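Local coordinates for protein gamma-glutamyltransferase 1 Threonine peptidase. MEROPS family T03 (Pseudomonas nitroreducens, PDB 7D9E) that catalyses transfer of gamma-glutamyl groups, including transpeptidation that can yield theanine, as a threonine peptidase of the Ntn-hydrolase clan, at residues A[66-70]-A[161-167]; A[306-310]-A[349-355]; A[136-141]-A[246-250]. All coordinates share one frame. Residue numbers count along the deposited sequence, not the author numbering.

Interaction 1. Residues A[66-70]-A[161-167]; sequences VTYPE and FKVADQQ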
loop_
_atom_site.group_PDB
_atom_site.type_symbol
_atom_site.label_atom_id
_atom_site.label_comp_id
_atom_site.label_asym_id
_atom_site.label_seq_id
_atom_site.Cartn_x
_atom_site.Cartn_y
_atom_site.Cartn_z
ATOM N N VAL A 66 3.928 4.058 -15.823
ATOM C CA VAL A 66 4.107 3.520 -17.159
ATOM C C VAL A 66 4.508 2.049 -17.123
ATOM O O VAL A 66 3.900 1.213 -17.795
ATOM C CB VAL A 66 5.151 4.357 -17.929
ATOM C CG1 VAL A 66 5.368 3.767 -19.314
ATOM C CG2 VAL A 66 4.728 5.812 -18.012
ATOM N N THR A 67 5.537 1.711 -16.346
ATOM C CA THR A 67 6.151 0.392 -16.418
ATOM C C THR A 67 5.526 -0.636 -15.492
ATOM O O THR A 67 5.806 -1.826 -15.665
ATOM C CB THR A 67 7.663 0.469 -16.140
ATOM O OG1 THR A 67 7.882 0.829 -14.769
ATOM C CG2 THR A 67 8.328 1.484 -17.066
ATOM N N TYR A 68 4.683 -0.216 -14.533
ATOM C CA TYR A 68 4.240 -1.223 -13.582
ATOM C C TYR A 68 2.705 -0.888 -13.522
ATOM O O TYR A 68 2.167 -0.638 -12.438
ATOM C CB TYR A 68 4.835 -0.921 -12.249
ATOM C CG TYR A 68 4.945 -2.059 -11.250
ATOM C CD1 TYR A 68 6.066 -2.858 -11.290
ATOM C CD2 TYR A 68 3.909 -2.473 -10.459
ATOM C CE1 TYR A 68 6.247 -3.901 -10.422
ATOM C CE2 TYR A 68 4.058 -3.576 -9.604
ATOM C CZ TYR A 68 5.237 -4.281 -9.610
ATOM O OH TYR A 68 5.450 -5.383 -8.806
ATOM N N PRO A 69 2.001 -0.868 -14.665
ATOM C CA PRO A 69 0.606 -0.373 -14.675
ATOM C C PRO A 69 -0.380 -1.205 -13.858
ATOM O O PRO A 69 -1.522 -0.746 -13.619
ATOM C CB PRO A 69 0.227 -0.421 -16.165
ATOM C CG PRO A 69 1.150 -1.433 -16.755
ATOM C CD PRO A 69 2.454 -1.234 -16.009
ATOM N N GLU A 70 -0.004 -2.409 -13.439
ATOM C CA GLU A 70 -0.875 -3.157 -12.546
ATOM C C GLU A 70 -1.096 -2.421 -11.232
ATOM O O GLU A 70 -2.097 -2.682 -10.547
ATOM C CB GLU A 70 -0.320 -4.561 -12.322
ATOM C CG GLU A 70 1.077 -4.642 -11.740
ATOM C CD GLU A 70 2.192 -4.721 -12.779
ATOM O OE1 GLU A 70 2.174 -3.929 -13.756
ATOM O OE2 GLU A 70 3.081 -5.597 -12.613
ATOM N N PHE A 161 8.813 -0.390 -22.516
ATOM C CA PHE A 161 9.542 -1.148 -21.507
ATOM C C PHE A 161 9.232 -2.628 -21.737
ATOM O O PHE A 161 8.258 -2.972 -22.411
ATOM C CB PHE A 161 9.121 -0.747 -20.081
ATOM C CG PHE A 161 7.740 -1.196 -19.731
ATOM C CD1 PHE A 161 6.638 -0.454 -20.118
ATOM C CD2 PHE A 161 7.541 -2.374 -19.033
ATOM C CE1 PHE A 161 5.373 -0.877 -19.810
ATOM C CE2 PHE A 161 6.284 -2.804 -18.742
ATOM C CZ PHE A 161 5.192 -2.063 -19.135
ATOM N N LYS A 162 10.065 -3.502 -21.172
ATOM C CA LYS A 162 9.934 -4.946 -21.343
ATOM C C LYS A 162 8.991 -5.521 -20.285
ATOM O O LYS A 162 9.245 -5.386 -19.077
ATOM C CB LYS A 162 11.317 -5.596 -21.278
ATOM C CG LYS A 162 11.335 -7.089 -21.497
ATOM C CD LYS A 162 12.772 -7.622 -21.572
ATOM C CE LYS A 162 12.786 -9.089 -21.973
ATOM N NZ LYS A 162 14.013 -9.798 -21.502
ATOM N N VAL A 163 7.906 -6.152 -20.751
ATOM C CA VAL A 163 6.903 -6.743 -19.862
ATOM C C VAL A 163 7.498 -7.950 -19.140
ATOM O O VAL A 163 8.142 -8.811 -19.751
ATOM C CB VAL A 163 5.658 -7.129 -20.670
ATOM C CG1 VAL A 163 4.683 -7.952 -19.836
ATOM C CG2 VAL A 163 4.971 -5.873 -21.185
ATOM N N ALA A 164 7.272 -8.026 -17.832
ATOM C CA ALA A 164 7.763 -9.099 -16.986
ATOM C C ALA A 164 6.820 -10.303 -16.974
ATOM O O ALA A 164 5.613 -10.181 -17.201
ATOM C CB ALA A 164 7.917 -8.559 -15.559
ATOM N N ASP A 165 7.387 -11.480 -16.664
ATOM C CA ASP A 165 6.564 -12.687 -16.595
ATOM C C ASP A 165 5.486 -12.566 -15.520
ATOM O O ASP A 165 4.326 -12.915 -15.744
ATOM C CB ASP A 165 7.428 -13.922 -16.316
ATOM C CG ASP A 165 8.301 -14.331 -17.502
ATOM O OD1 ASP A 165 8.136 -13.791 -18.611
ATOM O OD2 ASP A 165 9.164 -15.211 -17.313
ATOM N N GLN A 166 5.859 -12.109 -14.314
ATOM C CA GLN A 166 4.866 -12.013 -13.251
ATOM C C GLN A 166 3.809 -10.979 -13.592
ATOM O O GLN A 166 2.627 -11.146 -13.253
ATOM C CB GLN A 166 5.539 -11.639 -11.917
ATOM N N GLN A 167 4.215 -9.911 -14.282
ATOM C CA GLN A 167 3.290 -8.872 -14.698
ATOM C C GLN A 167 2.246 -9.431 -15.657
ATOM O O GLN A 167 1.048 -9.111 -15.565
ATOM C CB GLN A 167 4.120 -7.786 -15.380
ATOM C CG GLN A 167 3.374 -6.597 -15.854
ATOM C CD GLN A 167 4.319 -5.526 -16.328
ATOM O OE1 GLN A 167 5.285 -5.808 -17.047
ATOM N NE2 GLN A 167 4.123 -4.306 -15.839
#
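Where helix 53-67 ends, its last carbonyls lie beside the Phe161 ring and the start of helix 165-178, and a single amide makes both hydrogen bonds between the segments. Gln167 NE2 donates twice, to Thr67 O at 3.0 Å (N-H...O 155°) and to Glu70 OE1 at 2.9 Å (163°), so both of its protons are used. The other end of the amide is also satisfied: Gln167 OE1 accepts from Ala164 N at 3.1 Å (163°). Glu70 OE2 forms a salt bridge with Arg186 of the neighbouring subunit, Thr67 OG1 is bonded to Asp36, and Val66 O accepts from Gln199. Beside this polar knot lies Phe161. Thr67 CA sits 3.6 Å from the centroid of the Phe161 ring and 8° off its normal, a CH-pi contact over the face, while Pro69 CD approaches Phe161 CZ to 4.2 Å. All the touching residues are buried, and the Thr67 carbonyl is matched there by Gln167 NE2. Ala164 occupies the N-cap and Gln167 the N3 position of helix 165-178. The side chain of N3 accepting from the N-cap backbone NH is one half of a capping box, here combined with a tie to the end of another helix.

Interaction 2. Residues A[306-310]-A[349-355]; sequences IEKRV and ISATEKV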
loop_
_atom_site.group_PDB
_atom_site.type_symbol
_atom_site.label_atom_id
_atom_site.label_comp_id
_atom_site.label_asym_id
_atom_site.label_seq_id
_atom_site.Cartn_x
_atom_site.Cartn_y
_atom_site.Cartn_z
ATOM N N ILE A 306 -2.073 -12.023 18.483
ATOM C CA ILE A 306 -2.035 -10.568 18.470
ATOM C C ILE A 306 -2.900 -10.030 17.338
ATOM O O ILE A 306 -3.700 -9.104 17.530
ATOM C CB ILE A 306 -0.584 -10.065 18.371
ATOM C CG1 ILE A 306 0.278 -10.657 19.488
ATOM C CG2 ILE A 306 -0.576 -8.551 18.448
ATOM C CD1 ILE A 306 1.736 -10.267 19.393
ATOM N N GLU A 307 -2.790 -10.635 16.153
ATOM C CA GLU A 307 -3.533 -10.162 14.991
ATOM C C GLU A 307 -5.039 -10.268 15.196
ATOM O O GLU A 307 -5.785 -9.423 14.687
ATOM C CB GLU A 307 -3.074 -10.899 13.728
ATOM C CG GLU A 307 -1.625 -10.508 13.387
ATOM C CD GLU A 307 -0.880 -11.517 12.554
ATOM O OE1 GLU A 307 -1.369 -12.648 12.370
ATOM O OE2 GLU A 307 0.232 -11.163 12.099
ATOM N N LYS A 308 -5.496 -11.253 15.977
ATOM C CA LYS A 308 -6.919 -11.363 16.270
ATOM C C LYS A 308 -7.455 -10.066 16.859
ATOM O O LYS A 308 -8.529 -9.584 16.468
ATOM C CB LYS A 308 -7.163 -12.504 17.255
ATOM C CG LYS A 308 -7.298 -13.886 16.601
ATOM C CD LYS A 308 -7.507 -14.928 17.679
ATOM C CE LYS A 308 -8.277 -16.156 17.192
ATOM N NZ LYS A 308 -7.572 -16.863 16.064
ATOM N N ARG A 309 -6.723 -9.501 17.831
ATOM C CA ARG A 309 -7.201 -8.316 18.536
ATOM C C ARG A 309 -7.078 -7.079 17.656
ATOM O O ARG A 309 -7.952 -6.207 17.677
ATOM C CB ARG A 309 -6.419 -8.141 19.839
ATOM C CG ARG A 309 -6.962 -8.959 21.003
ATOM C CD ARG A 309 -6.471 -10.397 20.915
ATOM N NE ARG A 309 -7.168 -11.258 21.865
ATOM C CZ ARG A 309 -6.905 -12.549 22.037
ATOM N NH1 ARG A 309 -5.954 -13.121 21.325
ATOM N NH2 ARG A 309 -7.613 -13.264 22.902
ATOM N N VAL A 310 -6.005 -6.991 16.880
ATOM C CA VAL A 310 -5.800 -5.880 15.956
ATOM C C VAL A 310 -6.932 -5.810 14.944
ATOM O O VAL A 310 -7.487 -4.736 14.668
ATOM C CB VAL A 310 -4.430 -6.027 15.271
ATOM C CG1 VAL A 310 -4.280 -5.024 14.131
ATOM C CG2 VAL A 310 -3.335 -5.863 16.280
ATOM N N ILE A 349 -5.390 -21.462 20.893
ATOM C CA ILE A 349 -6.119 -20.472 20.115
ATOM C C ILE A 349 -7.266 -19.917 20.948
ATOM O O ILE A 349 -8.094 -20.670 21.477
ATOM C CB ILE A 349 -6.666 -21.105 18.830
ATOM C CG1 ILE A 349 -5.521 -21.613 17.942
ATOM C CG2 ILE A 349 -7.497 -20.094 18.063
ATOM C CD1 ILE A 349 -6.012 -22.400 16.736
ATOM N N SER A 350 -7.344 -18.592 21.024
ATOM C CA SER A 350 -8.469 -17.936 21.677
ATOM C C SER A 350 -9.751 -18.144 20.881
ATOM O O SER A 350 -9.741 -18.142 19.648
ATOM C CB SER A 350 -8.197 -16.435 21.760
ATOM O OG SER A 350 -7.187 -16.132 22.704
ATOM N N ALA A 351 -10.872 -18.278 21.593
ATOM C CA ALA A 351 -12.151 -18.437 20.921
ATOM C C ALA A 351 -12.463 -17.192 20.106
ATOM O O ALA A 351 -12.556 -16.089 20.652
ATOM C CB ALA A 351 -13.254 -18.674 21.959
ATOM N N THR A 352 -12.629 -17.371 18.794
ATOM C CA THR A 352 -12.852 -16.235 17.906
ATOM C C THR A 352 -14.101 -15.467 18.309
ATOM O O THR A 352 -14.112 -14.232 18.274
ATOM C CB THR A 352 -12.967 -16.742 16.465
ATOM O OG1 THR A 352 -11.710 -17.303 16.069
ATOM C CG2 THR A 352 -13.331 -15.622 15.512
ATOM N N GLU A 353 -15.153 -16.190 18.710
ATOM C CA GLU A 353 -16.408 -15.553 19.082
ATOM C C GLU A 353 -16.229 -14.635 20.285
ATOM O O GLU A 353 -16.991 -13.678 20.458
ATOM C CB GLU A 353 -17.478 -16.613 19.389
ATOM C CG GLU A 353 -17.641 -17.788 18.386
ATOM C CD GLU A 353 -16.439 -18.731 18.277
ATOM O OE1 GLU A 353 -16.303 -19.408 17.235
ATOM O OE2 GLU A 353 -15.630 -18.790 19.229
ATOM N N LYS A 354 -15.218 -14.902 21.111
ATOM C CA LYS A 354 -14.971 -14.133 22.322
ATOM C C LYS A 354 -13.975 -13.001 22.115
ATOM O O LYS A 354 -13.772 -12.207 23.035
ATOM C CB LYS A 354 -14.465 -15.056 23.432
ATOM C CG LYS A 354 -15.510 -16.018 23.967
ATOM C CD LYS A 354 -14.938 -16.894 25.077
ATOM N N VAL A 355 -13.338 -12.910 20.952
ATOM C CA VAL A 355 -12.507 -11.754 20.639
ATOM C C VAL A 355 -13.435 -10.611 20.249
ATOM O O VAL A 355 -14.221 -10.734 19.306
ATOM C CB VAL A 355 -11.515 -12.070 19.513
ATOM C CG1 VAL A 355 -10.600 -10.882 19.256
ATOM C CG2 VAL A 355 -10.698 -13.282 19.880
HETATM O O HOH W 1 -9.944 -16.407 14.190
#
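Segment 306-310 is a turn of helix 297-317, with Val310 N bonded to Ile306 O at 3.2 Å, whereas 349-355 runs as an extended loop that closes into a 3-10 turn at 352-354. The i to i+3 bonds Lys354 N to Ala351 O (3.0 Å) and Val355 N to Thr352 O (3.1 Å) define that turn. The backbones come nearest at Arg309 and Val355, whose CA atoms lie 6.7 Å apart. Val355 points at the helix, its CG1 reaching Lys308 O at 3.7 Å and its CG2 lying 4.2 Å from Lys308 CD. This is loop-on-helix packing near the C-terminal end of the modelled large subunit: the loop covers one flank of helix 297-317, while Ile306 and Val310 meet helix 271-284. Arg309 NH2 donates to Ser350 OG at 2.9 Å (162°), near the guanidinium plane, and Val355 CG2 lies over a guanidinium face, 4.3 Å from Arg309 NH2. Glu305 binds both Arg309 NH1 and Ser350 OG, and Glu343 pairs with Arg309 NE. Lys308 reaches the loop, its CE 3.5 Å from Ser350 O. A water accepts from Lys308 NZ (3.1 Å) and donates to Thr352 OG1 (2.7 Å); Lys308 NZ also forms a salt bridge with Asp132 of the neighbouring subunit.

Interaction 3. Residues A[136-141]-A[246-250]; sequences EAHQRF and QAKWR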
loop_
_atom_site.group_PDB
_atom_site.type_symbol
_atom_site.label_atom_id
_atom_site.label_comp_id
_atom_site.label_asym_id
_atom_site.label_seq_id
_atom_site.Cartn_x
_atom_site.Cartn_y
_atom_site.Cartn_z
ATOM N N GLU A 136 1.923 18.035 -4.797
ATOM C CA GLU A 136 2.049 18.648 -3.480
ATOM C C GLU A 136 3.392 18.319 -2.837
ATOM O O GLU A 136 4.020 19.195 -2.237
ATOM C CB GLU A 136 0.896 18.217 -2.572
ATOM C CG GLU A 136 -0.465 18.811 -2.937
ATOM C CD GLU A 136 -0.507 20.333 -2.928
ATOM O OE1 GLU A 136 0.456 20.972 -2.449
ATOM O OE2 GLU A 136 -1.511 20.890 -3.419
ATOM N N ALA A 137 3.852 17.070 -2.954
ATOM C CA ALA A 137 5.142 16.717 -2.376
ATOM C C ALA A 137 6.265 17.497 -3.046
ATOM O O ALA A 137 7.149 18.037 -2.376
ATOM C CB ALA A 137 5.386 15.211 -2.514
ATOM N N HIS A 138 6.246 17.565 -4.378
ATOM C CA HIS A 138 7.292 18.285 -5.090
ATOM C C HIS A 138 7.266 19.784 -4.791
ATOM O O HIS A 138 8.320 20.415 -4.612
ATOM C CB HIS A 138 7.171 18.049 -6.589
ATOM C CG HIS A 138 8.318 18.623 -7.357
ATOM N ND1 HIS A 138 8.228 19.789 -8.081
ATOM C CD2 HIS A 138 9.604 18.213 -7.457
ATOM C CE1 HIS A 138 9.405 20.061 -8.615
ATOM N NE2 HIS A 138 10.253 19.115 -8.258
ATOM N N GLN A 139 6.075 20.376 -4.735
ATOM C CA GLN A 139 5.970 21.799 -4.439
ATOM C C GLN A 139 6.608 22.120 -3.099
ATOM O O GLN A 139 7.205 23.188 -2.916
ATOM C CB GLN A 139 4.495 22.182 -4.391
ATOM C CG GLN A 139 3.883 22.406 -5.731
ATOM C CD GLN A 139 4.265 23.749 -6.291
ATOM O OE1 GLN A 139 5.015 23.843 -7.262
ATOM N NE2 GLN A 139 3.797 24.805 -5.643
ATOM N N ARG A 140 6.490 21.207 -2.143
ATOM C CA ARG A 140 6.971 21.523 -0.803
ATOM C C ARG A 140 8.457 21.234 -0.622
ATOM O O ARG A 140 9.148 21.986 0.074
ATOM C CB ARG A 140 6.153 20.756 0.238
ATOM C CG ARG A 140 6.529 21.078 1.673
ATOM C CD ARG A 140 5.489 20.521 2.639
ATOM N NE ARG A 140 5.579 21.143 3.958
ATOM C CZ ARG A 140 4.821 20.796 4.992
ATOM N NH1 ARG A 140 3.909 19.832 4.862
ATOM N NH2 ARG A 140 4.971 21.408 6.148
ATOM N N PHE A 141 8.977 20.185 -1.261
ATOM C CA PHE A 141 10.316 19.710 -0.958
ATOM C C PHE A 141 11.234 19.567 -2.165
ATOM O O PHE A 141 12.441 19.405 -1.971
ATOM C CB PHE A 141 10.225 18.346 -0.264
ATOM C CG PHE A 141 9.492 18.370 1.040
ATOM C CD1 PHE A 141 9.981 19.102 2.106
ATOM C CD2 PHE A 141 8.317 17.659 1.207
ATOM C CE1 PHE A 141 9.314 19.121 3.327
ATOM C CE2 PHE A 141 7.644 17.676 2.415
ATOM C CZ PHE A 141 8.150 18.394 3.486
ATOM N N GLN A 246 -8.393 17.233 -3.060
ATOM C CA GLN A 246 -7.229 17.778 -2.376
ATOM C C GLN A 246 -6.470 16.629 -1.718
ATOM O O GLN A 246 -7.070 15.775 -1.062
ATOM C CB GLN A 246 -7.647 18.790 -1.305
ATOM C CG GLN A 246 -8.258 20.038 -1.894
ATOM N N ALA A 247 -5.160 16.607 -1.894
ATOM C CA ALA A 247 -4.335 15.785 -1.025
ATOM C C ALA A 247 -4.222 16.495 0.321
ATOM O O ALA A 247 -4.417 17.709 0.429
ATOM C CB ALA A 247 -2.960 15.580 -1.637
ATOM N N LYS A 248 -3.914 15.723 1.359
ATOM C CA LYS A 248 -3.877 16.280 2.704
ATOM C C LYS A 248 -2.582 15.902 3.395
ATOM O O LYS A 248 -2.235 14.722 3.463
ATOM C CB LYS A 248 -5.052 15.745 3.536
ATOM C CG LYS A 248 -6.416 16.225 3.037
ATOM C CD LYS A 248 -7.553 15.609 3.843
ATOM N N TRP A 249 -1.908 16.901 3.962
ATOM C CA TRP A 249 -0.801 16.636 4.864
ATOM C C TRP A 249 -1.383 16.292 6.231
ATOM O O TRP A 249 -2.320 16.945 6.700
ATOM C CB TRP A 249 0.082 17.874 4.979
ATOM C CG TRP A 249 0.799 18.247 3.700
ATOM C CD1 TRP A 249 0.426 19.209 2.790
ATOM C CD2 TRP A 249 1.987 17.641 3.174
ATOM N NE1 TRP A 249 1.327 19.250 1.752
ATOM C CE2 TRP A 249 2.285 18.288 1.955
ATOM C CE3 TRP A 249 2.834 16.621 3.621
ATOM C CZ2 TRP A 249 3.399 17.947 1.181
ATOM C CZ3 TRP A 249 3.926 16.278 2.841
ATOM C CH2 TRP A 249 4.202 16.946 1.638
ATOM N N ARG A 250 -0.850 15.241 6.855
ATOM C CA ARG A 250 -1.283 14.823 8.179
ATOM C C ARG A 250 -0.065 14.561 9.048
ATOM O O ARG A 250 1.035 14.301 8.546
ATOM C CB ARG A 250 -2.121 13.532 8.122
ATOM C CG ARG A 250 -3.239 13.540 7.064
ATOM C CD ARG A 250 -4.027 12.264 7.157
ATOM N NE ARG A 250 -5.170 12.151 6.240
ATOM C CZ ARG A 250 -6.385 12.636 6.461
ATOM N NH1 ARG A 250 -6.665 13.293 7.572
ATOM N NH2 ARG A 250 -7.331 12.432 5.554
HETATM O O HOH W 2 -4.109 19.211 -2.800
HETATM O O HOH W 3 2.553 21.037 -0.759
#
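Helix 130-141 packs against the antiparallel sheet containing strands 77-84, 87-93 and 248-257, a helix-on-sheet arrangement consistent with the alpha-beta-beta-alpha sandwich of Ntn hydrolases. The short axes of 136-141 and 248-250 approach to 11.0 Å at 63°, a gap spanned chiefly by Trp249, which has 119 Å² covered by the helix segment. At the start, Glu136 brings CG to 4.3 Å from Ala247 CB, and water joins the two segments twice. One water donates to Glu136 OE2 (3.2 Å) and accepts from Ala247 N (3.0 Å). A second donates to Glu136 O (2.8 Å) and Glu136 OE1 (2.7 Å), and accepts weakly from Trp249 NE1 (3.3 Å). Next, Ala137 sets its CA 4.1 Å from Trp249 CH2; its side chain also touches Met80 and Leu91 of the sheet. One turn after Glu136, Arg140 extends over a face of the indole. Its CZ lies 4.7 Å from the centroid of the Trp249 six-membered ring, only 12° off the normal, which meets the geometry of a cation-pi interaction, and its CD is 4.0 Å from the same centroid as a CH-pi donor. Phe141 closes the helix, its ring also meeting Tyr89. The Phe141 ring and the Trp249 six-membered ring have centroids 5.8 Å apart and planes at 85°, with Phe141 CE2 only 3.6 Å from Trp249 CH2.

Overall arrangement
The three contacts are separate: interactions 1 and 3 have centres 28 Å apart and nearest atoms about 17 Å apart, whereas interaction 2 lies 39 Å and 38 Å, centre to centre, from interactions 1 and 3. Interactions 2 and 3 sit on opposite sides of the chain's centre. Helix 53-67 connects interactions 1 and 3: its final residues enter interaction 1, while Val54 near its start touches Phe141 of interaction 3, and along the chain the two contacts cross. Interaction 2 follows in series. Bound 6-diazenyl-5-oxo-L-norleucine, which probably marks the active site, is about 10 Å from the side chain of Tyr68 in interaction 1, near but not touching. The segments of all three contacts also touch the neighbouring subunit.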